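PDB 3IIB: peptidase M28 from Shewanella amazonensis SB2B, which probably acts as a zinc-dependent exopeptidase, with carboxypeptidase or dipeptidase activity, that works as a homodimer. Local coordinates for residues S81-P89 with L208-V219; W342-V352 with M430-P441. All coordinates share one frame; numbering follows the deposited sequence.

Contact 1: S81-P89 with L208-V219; sequences SILSPFPQP and LINAMLKRDKEV
The tip of the beta hairpin joining strands 62-84 and 88-94 packs, through I82, P85 and F86, on the last turns of helix 203-213, and M212 is the side chain they share. Modelled as selenomethionine, M212 has CG anti to its carbonyl carbon (chi1 -73°) and runs extended beyond it, which carries the selenium and methyl to the hairpin. There I82 meets it tip to tip, CD1 lying 3.6 Å from M212 CE. I82 CD1 also touches L208 CD2 at 3.9 Å. With an alanine in place of I82, M212 CE and L208 CD2 would probably lose their common partner and a gap would open between strand and helix. P85, after a cis peptide bond, lays its CD 3.6 Å from M212 SE, and its CB covers one face of the F86 ring. F86 CD2 is 3.7 Å from M212 CG at the ring's edge, and M212 SE stands obliquely to the same ring in a Met-aromatic contact. R215 CD also lies at this edge, 3.9 Å from F86 CE2, with the guanidinium and ring planes 84° apart. R215 NH1 donates to A211 O at 3.1 Å, while NH2 salt-bridges E28 and E33 of the second subunit. Hairpin and helix thus form part of the dimer interface, where Q88 NE2 hydrogen-bonds to T31 O of that subunit while Q88 OE1 rests 3.6 Å from L208 CD2. Beyond the helix the chain returns to the hairpin at V219, whose CA makes a C-H...O contact with S84 O (3.3 Å), and a water bridges S84 OG and E218 O.

Contact 2: W342-V352 with M430-P441; sequences WRVADTAHSPV and MANSKVELRPLP
Apolar packing and backbone pairing meet at the rim of the peptidase domain, where the last turn of helix 413-432 and the irregular chain after it run across the end of strand 337-343 and the start of helix 346-355, from W342 against M430 to R343 against P441. M430 (selenomethionine) bends at chi2 and chi3 and brings SE 3.9 Å from W342 CZ3, an obliquely placed Met-aromatic contact. V352 CG2 lies over one face of the same indole, and V352 CG1 meets L437 CD2 at 3.6 Å. That leucine methyl also touches A348 CB, and A348 CB is packed in turn by V435 CG1 at 3.6 Å, so the first turn of the helix sits on a small apolar patch; V435 CG2 extends it to P351 CB. In the middle the backbones join: A345 N donates to L437 O at 2.7 Å, from 42° above the carbonyl plane. Past the cis peptide before P439, L440 CD2 settles 3.4 Å from R343 O. The far end is polar. With CG anti to the backbone N (chi1 -170°) and the chain bent at chi2, R343 swings its guanidinium end-on to P441 O, NH1 at 2.9 Å and NH2 at 3.1 Å. The carbonyl lies in the guanidinium plane, and NH2 lies almost in line with the C=O bond, though its N-H...O angle is bent to 142°. Two N-H groups on a single oxygen fix the guanidinium's rotation, and the positive charge is likely to polarise the P441 carbonyl, tying down the tail by its backbone.

In the fold
Contact 1 closes before contact 2 opens, and the two lie on opposite sides of the chain's centre, 57 Å apart between centres and about 38 Å between nearest atoms. They share no helix or strand. Contact 1 joins strands 62-84 and 88-94 of the large mixed sheet to helix 203-213; contact 2 joins strand 337-343 of a three-stranded sheet and helix 346-355 to helix 413-432 and the chain beyond. The zinc ligands H257, D269, E304 and D331 fall in sequence between the two contacts, and H402 lies in the stretch of chain between the two segments of contact 2. Contact 1 meets the second subunit, whereas contact 2 is not touched by it.

Contact 1: S81-P89 with L208-V219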
# COMPACT_ATOMS: atom_id res chain seq x y z
N SER A 81 11.18 -3.50 -15.04
CA SER A 81 11.44 -2.06 -15.11
C SER A 81 11.14 -1.51 -16.49
O SER A 81 11.03 -2.26 -17.47
CB SER A 81 12.88 -1.77 -14.69
OG SER A 81 13.75 -2.32 -15.64
N ILE A 82 10.98 -0.20 -16.57
CA ILE A 82 10.92 0.46 -17.87
C ILE A 82 12.33 0.79 -18.28
O ILE A 82 13.12 1.36 -17.50
CB ILE A 82 10.10 1.73 -17.76
CG1 ILE A 82 8.62 1.37 -17.50
CG2 ILE A 82 10.23 2.54 -19.01
CD1 ILE A 82 7.86 2.71 -17.09
N LEU A 83 12.69 0.40 -19.50
CA LEU A 83 14.03 0.65 -20.06
C LEU A 83 14.09 1.96 -20.84
O LEU A 83 15.14 2.63 -20.85
CB LEU A 83 14.50 -0.51 -20.95
CG LEU A 83 14.60 -1.89 -20.29
CD1 LEU A 83 15.03 -2.94 -21.34
CD2 LEU A 83 15.56 -1.90 -19.13
N SER A 84 12.98 2.30 -21.47
CA SER A 84 12.87 3.52 -22.26
C SER A 84 11.40 3.86 -22.46
O SER A 84 10.54 2.98 -22.47
CB SER A 84 13.61 3.37 -23.60
OG SER A 84 13.04 2.36 -24.38
N PRO A 85 11.09 5.17 -22.62
CA PRO A 85 11.98 6.35 -22.76
C PRO A 85 12.73 6.82 -21.48
O PRO A 85 13.82 7.36 -21.58
CB PRO A 85 11.03 7.42 -23.23
CG PRO A 85 9.69 7.03 -22.68
CD PRO A 85 9.67 5.55 -22.65
N PHE A 86 12.12 6.63 -20.31
CA PHE A 86 12.65 7.15 -19.05
C PHE A 86 12.79 5.95 -18.12
O PHE A 86 11.77 5.40 -17.65
CB PHE A 86 11.67 8.14 -18.44
CG PHE A 86 11.20 9.19 -19.41
CD1 PHE A 86 12.12 10.06 -20.00
CD2 PHE A 86 9.86 9.28 -19.79
CE1 PHE A 86 11.70 11.00 -20.90
CE2 PHE A 86 9.46 10.23 -20.68
CZ PHE A 86 10.37 11.08 -21.24
N PRO A 87 14.04 5.55 -17.84
CA PRO A 87 14.16 4.30 -17.12
C PRO A 87 13.63 4.41 -15.70
O PRO A 87 13.98 5.34 -14.99
CB PRO A 87 15.67 4.06 -17.12
CG PRO A 87 16.19 4.82 -18.24
CD PRO A 87 15.35 6.02 -18.34
N GLN A 88 12.84 3.45 -15.27
CA GLN A 88 12.27 3.44 -13.95
C GLN A 88 11.91 2.04 -13.49
O GLN A 88 11.52 1.20 -14.30
CB GLN A 88 10.96 4.22 -13.96
CG GLN A 88 11.09 5.67 -14.19
CD GLN A 88 10.07 6.48 -13.49
OE1 GLN A 88 9.69 6.16 -12.39
NE2 GLN A 88 9.68 7.63 -14.08
N PRO A 89 11.90 1.81 -12.17
CA PRO A 89 11.43 0.54 -11.60
C PRO A 89 9.92 0.37 -11.72
O PRO A 89 9.17 1.36 -11.72
CB PRO A 89 11.79 0.65 -10.11
CG PRO A 89 12.74 1.78 -10.00
CD PRO A 89 12.39 2.71 -11.11
N LEU A 208 1.97 5.25 -14.85
CA LEU A 208 3.26 5.76 -15.32
C LEU A 208 3.50 5.41 -16.78
O LEU A 208 3.97 6.24 -17.58
CB LEU A 208 4.39 5.21 -14.45
CG LEU A 208 5.83 5.53 -14.86
CD1 LEU A 208 6.05 7.04 -14.80
CD2 LEU A 208 6.79 4.76 -13.89
N ILE A 209 3.19 4.17 -17.14
CA ILE A 209 3.41 3.70 -18.48
C ILE A 209 2.50 4.56 -19.40
O ILE A 209 2.92 5.02 -20.46
CB ILE A 209 3.10 2.23 -18.64
CG1 ILE A 209 4.18 1.39 -17.96
CG2 ILE A 209 3.03 1.85 -20.13
CD1 ILE A 209 3.99 -0.17 -18.09
N ASN A 210 1.27 4.78 -18.97
CA ASN A 210 0.32 5.59 -19.75
C ASN A 210 0.87 7.01 -19.99
O ASN A 210 0.78 7.52 -21.11
CB ASN A 210 -1.03 5.71 -19.04
CG ASN A 210 -1.95 4.49 -19.24
OD1 ASN A 210 -1.78 3.68 -20.17
ND2 ASN A 210 -2.98 4.41 -18.39
N ALA A 211 1.43 7.64 -18.96
CA ALA A 211 2.00 9.00 -19.05
C ALA A 211 3.13 9.08 -20.09
O ALA A 211 3.29 10.09 -20.79
CB ALA A 211 2.52 9.41 -17.68
N MSE A 212 3.93 8.02 -20.18
CA MSE A 212 4.96 7.95 -21.22
C MSE A 212 4.40 7.76 -22.64
O MSE A 212 4.90 8.38 -23.59
CB MSE A 212 5.92 6.82 -20.88
CG MSE A 212 6.82 7.16 -19.71
SE MSE A 212 8.15 5.83 -19.38
CE MSE A 212 8.50 6.27 -17.49
N LEU A 213 3.39 6.88 -22.78
CA LEU A 213 2.70 6.65 -24.03
C LEU A 213 2.01 7.90 -24.50
O LEU A 213 1.97 8.17 -25.70
CB LEU A 213 1.70 5.50 -23.91
CG LEU A 213 2.32 4.11 -23.67
CD1 LEU A 213 1.18 3.13 -23.30
CD2 LEU A 213 3.13 3.62 -24.87
N LYS A 214 1.46 8.67 -23.56
CA LYS A 214 0.79 9.93 -23.89
C LYS A 214 1.76 10.97 -24.44
O LYS A 214 1.32 11.94 -25.05
CB LYS A 214 0.04 10.54 -22.68
CG LYS A 214 -1.30 9.89 -22.38
CD LYS A 214 -2.12 10.71 -21.38
N ARG A 215 3.05 10.76 -24.23
CA ARG A 215 4.07 11.62 -24.81
C ARG A 215 4.47 11.17 -26.22
O ARG A 215 5.45 11.68 -26.78
CB ARG A 215 5.30 11.65 -23.91
CG ARG A 215 5.08 12.50 -22.66
CD ARG A 215 6.09 12.07 -21.56
NE ARG A 215 6.27 13.07 -20.51
CZ ARG A 215 5.44 13.29 -19.50
NH1 ARG A 215 4.34 12.56 -19.31
NH2 ARG A 215 5.74 14.21 -18.61
N ASP A 216 3.70 10.24 -26.80
CA ASP A 216 3.96 9.73 -28.14
C ASP A 216 5.33 9.06 -28.19
O ASP A 216 6.05 9.15 -29.17
CB ASP A 216 3.81 10.83 -29.20
CG ASP A 216 2.42 11.45 -29.22
OD1 ASP A 216 1.43 10.70 -29.10
OD2 ASP A 216 2.32 12.69 -29.37
N LYS A 217 5.67 8.37 -27.10
CA LYS A 217 6.88 7.58 -27.01
C LYS A 217 6.47 6.10 -26.97
O LYS A 217 5.45 5.75 -26.38
CB LYS A 217 7.67 7.93 -25.76
CG LYS A 217 8.22 9.34 -25.74
CD LYS A 217 9.15 9.60 -26.91
CE LYS A 217 9.18 11.10 -27.28
NZ LYS A 217 9.87 11.89 -26.24
N GLU A 218 7.26 5.25 -27.60
CA GLU A 218 7.18 3.81 -27.33
C GLU A 218 7.86 3.46 -26.00
O GLU A 218 8.90 4.03 -25.67
CB GLU A 218 7.82 3.01 -28.46
CG GLU A 218 6.98 3.15 -29.75
CD GLU A 218 7.38 2.20 -30.84
OE1 GLU A 218 8.59 1.90 -30.97
OE2 GLU A 218 6.48 1.74 -31.56
N VAL A 219 7.26 2.53 -25.27
CA VAL A 219 7.78 2.06 -23.99
C VAL A 219 8.31 0.65 -24.17
O VAL A 219 7.65 -0.24 -24.79
CB VAL A 219 6.68 2.09 -22.91
CG1 VAL A 219 7.16 1.45 -21.56
CG2 VAL A 219 6.17 3.53 -22.76
O HOH W 1 11.37 3.76 -26.14

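Contact 2: W342-V352 with M430-P441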
# COMPACT_ATOMS: atom_id res chain seq x y z
N TRP A 342 -31.62 -15.19 -2.69
CA TRP A 342 -31.95 -16.62 -2.60
C TRP A 342 -31.90 -17.30 -3.93
O TRP A 342 -32.01 -16.68 -4.99
CB TRP A 342 -33.36 -16.81 -2.01
CG TRP A 342 -33.53 -16.17 -0.68
CD1 TRP A 342 -33.98 -14.90 -0.42
CD2 TRP A 342 -33.19 -16.73 0.59
NE1 TRP A 342 -33.98 -14.66 0.93
CE2 TRP A 342 -33.48 -15.77 1.56
CE3 TRP A 342 -32.68 -17.96 1.00
CZ2 TRP A 342 -33.28 -16.00 2.90
CZ3 TRP A 342 -32.51 -18.19 2.34
CH2 TRP A 342 -32.79 -17.24 3.27
N ARG A 343 -31.78 -18.62 -3.86
CA ARG A 343 -32.05 -19.50 -4.99
C ARG A 343 -32.82 -20.66 -4.42
O ARG A 343 -32.24 -21.68 -4.03
CB ARG A 343 -30.75 -19.93 -5.63
CG ARG A 343 -30.92 -20.63 -6.93
CD ARG A 343 -31.25 -19.75 -8.11
NE ARG A 343 -31.14 -20.58 -9.32
CZ ARG A 343 -32.16 -21.18 -9.95
NH1 ARG A 343 -33.42 -21.00 -9.55
NH2 ARG A 343 -31.93 -21.97 -11.01
N VAL A 344 -34.14 -20.44 -4.29
CA VAL A 344 -35.08 -21.41 -3.73
C VAL A 344 -36.32 -21.55 -4.66
O VAL A 344 -36.50 -20.78 -5.62
CB VAL A 344 -35.53 -21.00 -2.32
CG1 VAL A 344 -34.30 -20.88 -1.36
CG2 VAL A 344 -36.34 -19.66 -2.37
N ALA A 345 -37.19 -22.50 -4.34
CA ALA A 345 -38.47 -22.62 -5.01
C ALA A 345 -39.22 -21.29 -5.02
O ALA A 345 -39.17 -20.51 -4.05
CB ALA A 345 -39.32 -23.73 -4.33
N ASP A 346 -39.96 -21.06 -6.10
CA ASP A 346 -40.79 -19.88 -6.18
C ASP A 346 -41.68 -19.75 -4.94
O ASP A 346 -41.84 -18.65 -4.40
CB ASP A 346 -41.64 -19.89 -7.45
CG ASP A 346 -40.82 -19.61 -8.72
OD1 ASP A 346 -39.74 -18.96 -8.61
OD2 ASP A 346 -41.28 -20.04 -9.81
N THR A 347 -42.25 -20.88 -4.47
CA THR A 347 -43.18 -20.87 -3.34
C THR A 347 -42.47 -20.72 -1.98
O THR A 347 -43.13 -20.51 -0.97
CB THR A 347 -44.05 -22.13 -3.29
OG1 THR A 347 -43.20 -23.30 -3.20
CG2 THR A 347 -44.97 -22.22 -4.51
N ALA A 348 -41.15 -20.86 -1.95
CA ALA A 348 -40.34 -20.64 -0.76
C ALA A 348 -39.82 -19.20 -0.63
O ALA A 348 -39.37 -18.84 0.44
CB ALA A 348 -39.14 -21.57 -0.78
N HIS A 349 -39.84 -18.40 -1.69
CA HIS A 349 -39.13 -17.11 -1.68
C HIS A 349 -39.67 -16.16 -0.61
O HIS A 349 -38.90 -15.66 0.20
CB HIS A 349 -39.22 -16.44 -3.04
CG HIS A 349 -38.40 -15.19 -3.16
ND1 HIS A 349 -38.77 -14.16 -4.00
CD2 HIS A 349 -37.22 -14.82 -2.61
CE1 HIS A 349 -37.86 -13.21 -3.94
NE2 HIS A 349 -36.91 -13.58 -3.10
N SER A 350 -40.96 -15.86 -0.62
CA SER A 350 -41.48 -14.95 0.37
C SER A 350 -41.31 -15.55 1.79
O SER A 350 -40.94 -14.83 2.70
CB SER A 350 -42.92 -14.57 0.07
OG SER A 350 -42.98 -13.86 -1.15
N PRO A 351 -41.53 -16.87 1.95
CA PRO A 351 -41.28 -17.45 3.31
C PRO A 351 -39.88 -17.28 3.83
O PRO A 351 -39.73 -16.93 4.99
CB PRO A 351 -41.64 -18.95 3.14
CG PRO A 351 -42.76 -18.89 2.19
CD PRO A 351 -42.41 -17.75 1.18
N VAL A 352 -38.85 -17.46 3.00
CA VAL A 352 -37.45 -17.29 3.48
C VAL A 352 -37.07 -15.83 3.70
O VAL A 352 -36.38 -15.51 4.65
CB VAL A 352 -36.40 -18.06 2.62
CG1 VAL A 352 -36.69 -19.58 2.68
CG2 VAL A 352 -36.37 -17.54 1.16
N MSE A 430 -32.27 -21.50 9.06
CA MSE A 430 -32.37 -22.51 8.04
C MSE A 430 -32.34 -23.95 8.59
O MSE A 430 -33.04 -24.82 8.05
CB MSE A 430 -31.28 -22.36 6.98
CG MSE A 430 -31.35 -21.09 6.17
SE MSE A 430 -32.91 -21.01 5.01
CE MSE A 430 -33.83 -20.14 6.07
N ALA A 431 -31.56 -24.19 9.65
CA ALA A 431 -31.48 -25.52 10.25
C ALA A 431 -32.73 -25.90 11.02
O ALA A 431 -32.88 -27.06 11.41
CB ALA A 431 -30.24 -25.64 11.19
N ASN A 432 -33.63 -24.93 11.21
CA ASN A 432 -34.90 -25.19 11.90
C ASN A 432 -36.16 -24.84 11.07
O ASN A 432 -37.30 -25.01 11.53
CB ASN A 432 -34.87 -24.47 13.24
CG ASN A 432 -33.83 -25.06 14.16
OD1 ASN A 432 -34.04 -26.13 14.70
ND2 ASN A 432 -32.65 -24.40 14.27
N SER A 433 -35.96 -24.45 9.82
CA SER A 433 -37.06 -24.01 8.97
C SER A 433 -37.90 -25.17 8.49
O SER A 433 -37.38 -26.25 8.20
CB SER A 433 -36.54 -23.29 7.75
OG SER A 433 -37.60 -22.76 6.94
N LYS A 434 -39.19 -24.94 8.42
CA LYS A 434 -40.10 -25.91 7.78
C LYS A 434 -40.42 -25.66 6.32
O LYS A 434 -41.23 -26.40 5.75
CB LYS A 434 -41.40 -25.95 8.59
CG LYS A 434 -41.19 -26.31 10.04
CD LYS A 434 -40.58 -27.67 10.17
N VAL A 435 -39.84 -24.62 5.72
CA VAL A 435 -40.14 -24.26 4.35
C VAL A 435 -39.56 -25.30 3.40
O VAL A 435 -38.39 -25.69 3.51
CB VAL A 435 -39.59 -22.84 3.99
CG1 VAL A 435 -40.02 -22.43 2.57
CG2 VAL A 435 -40.08 -21.80 5.07
N GLU A 436 -40.36 -25.69 2.42
CA GLU A 436 -39.89 -26.53 1.34
C GLU A 436 -39.18 -25.68 0.32
O GLU A 436 -39.80 -24.82 -0.29
CB GLU A 436 -41.05 -27.34 0.72
CG GLU A 436 -40.63 -28.11 -0.50
CD GLU A 436 -39.51 -29.09 -0.16
OE1 GLU A 436 -39.76 -29.98 0.66
OE2 GLU A 436 -38.41 -28.95 -0.74
N LEU A 437 -37.89 -25.91 0.12
CA LEU A 437 -37.08 -25.06 -0.75
C LEU A 437 -36.96 -25.54 -2.21
O LEU A 437 -36.45 -24.82 -3.07
CB LEU A 437 -35.69 -24.84 -0.15
CG LEU A 437 -35.59 -24.24 1.26
CD1 LEU A 437 -34.09 -24.01 1.56
CD2 LEU A 437 -36.43 -22.93 1.36
N ARG A 438 -37.44 -26.74 -2.48
CA ARG A 438 -37.29 -27.36 -3.78
C ARG A 438 -38.70 -27.54 -4.40
O ARG A 438 -39.73 -27.54 -3.70
CB ARG A 438 -36.58 -28.70 -3.60
CG ARG A 438 -35.17 -28.59 -3.10
CD ARG A 438 -34.58 -29.94 -2.96
NE ARG A 438 -33.22 -29.88 -2.42
CZ ARG A 438 -32.18 -30.53 -2.92
NH1 ARG A 438 -32.34 -31.35 -3.95
NH2 ARG A 438 -30.98 -30.37 -2.40
N PRO A 439 -38.77 -27.69 -5.72
CA PRO A 439 -37.69 -27.63 -6.68
C PRO A 439 -37.31 -26.21 -7.04
O PRO A 439 -38.14 -25.30 -6.99
CB PRO A 439 -38.30 -28.32 -7.90
CG PRO A 439 -39.72 -27.88 -7.88
CD PRO A 439 -40.07 -27.88 -6.40
N LEU A 440 -36.05 -26.02 -7.44
CA LEU A 440 -35.60 -24.72 -7.94
C LEU A 440 -36.24 -24.44 -9.28
O LEU A 440 -36.28 -25.33 -10.13
CB LEU A 440 -34.08 -24.72 -8.12
CG LEU A 440 -33.24 -25.01 -6.89
CD1 LEU A 440 -31.69 -24.77 -7.14
CD2 LEU A 440 -33.75 -24.17 -5.74
N PRO A 441 -36.70 -23.20 -9.51
CA PRO A 441 -37.21 -22.84 -10.83
C PRO A 441 -36.06 -22.74 -11.85
O PRO A 441 -34.89 -22.56 -11.47
CB PRO A 441 -37.84 -21.47 -10.59
CG PRO A 441 -37.08 -20.90 -9.45
CD PRO A 441 -36.63 -22.05 -8.60
O HOH W 2 -40.03 -23.54 -7.96
O HOH W 3 -42.47 -24.13 -0.65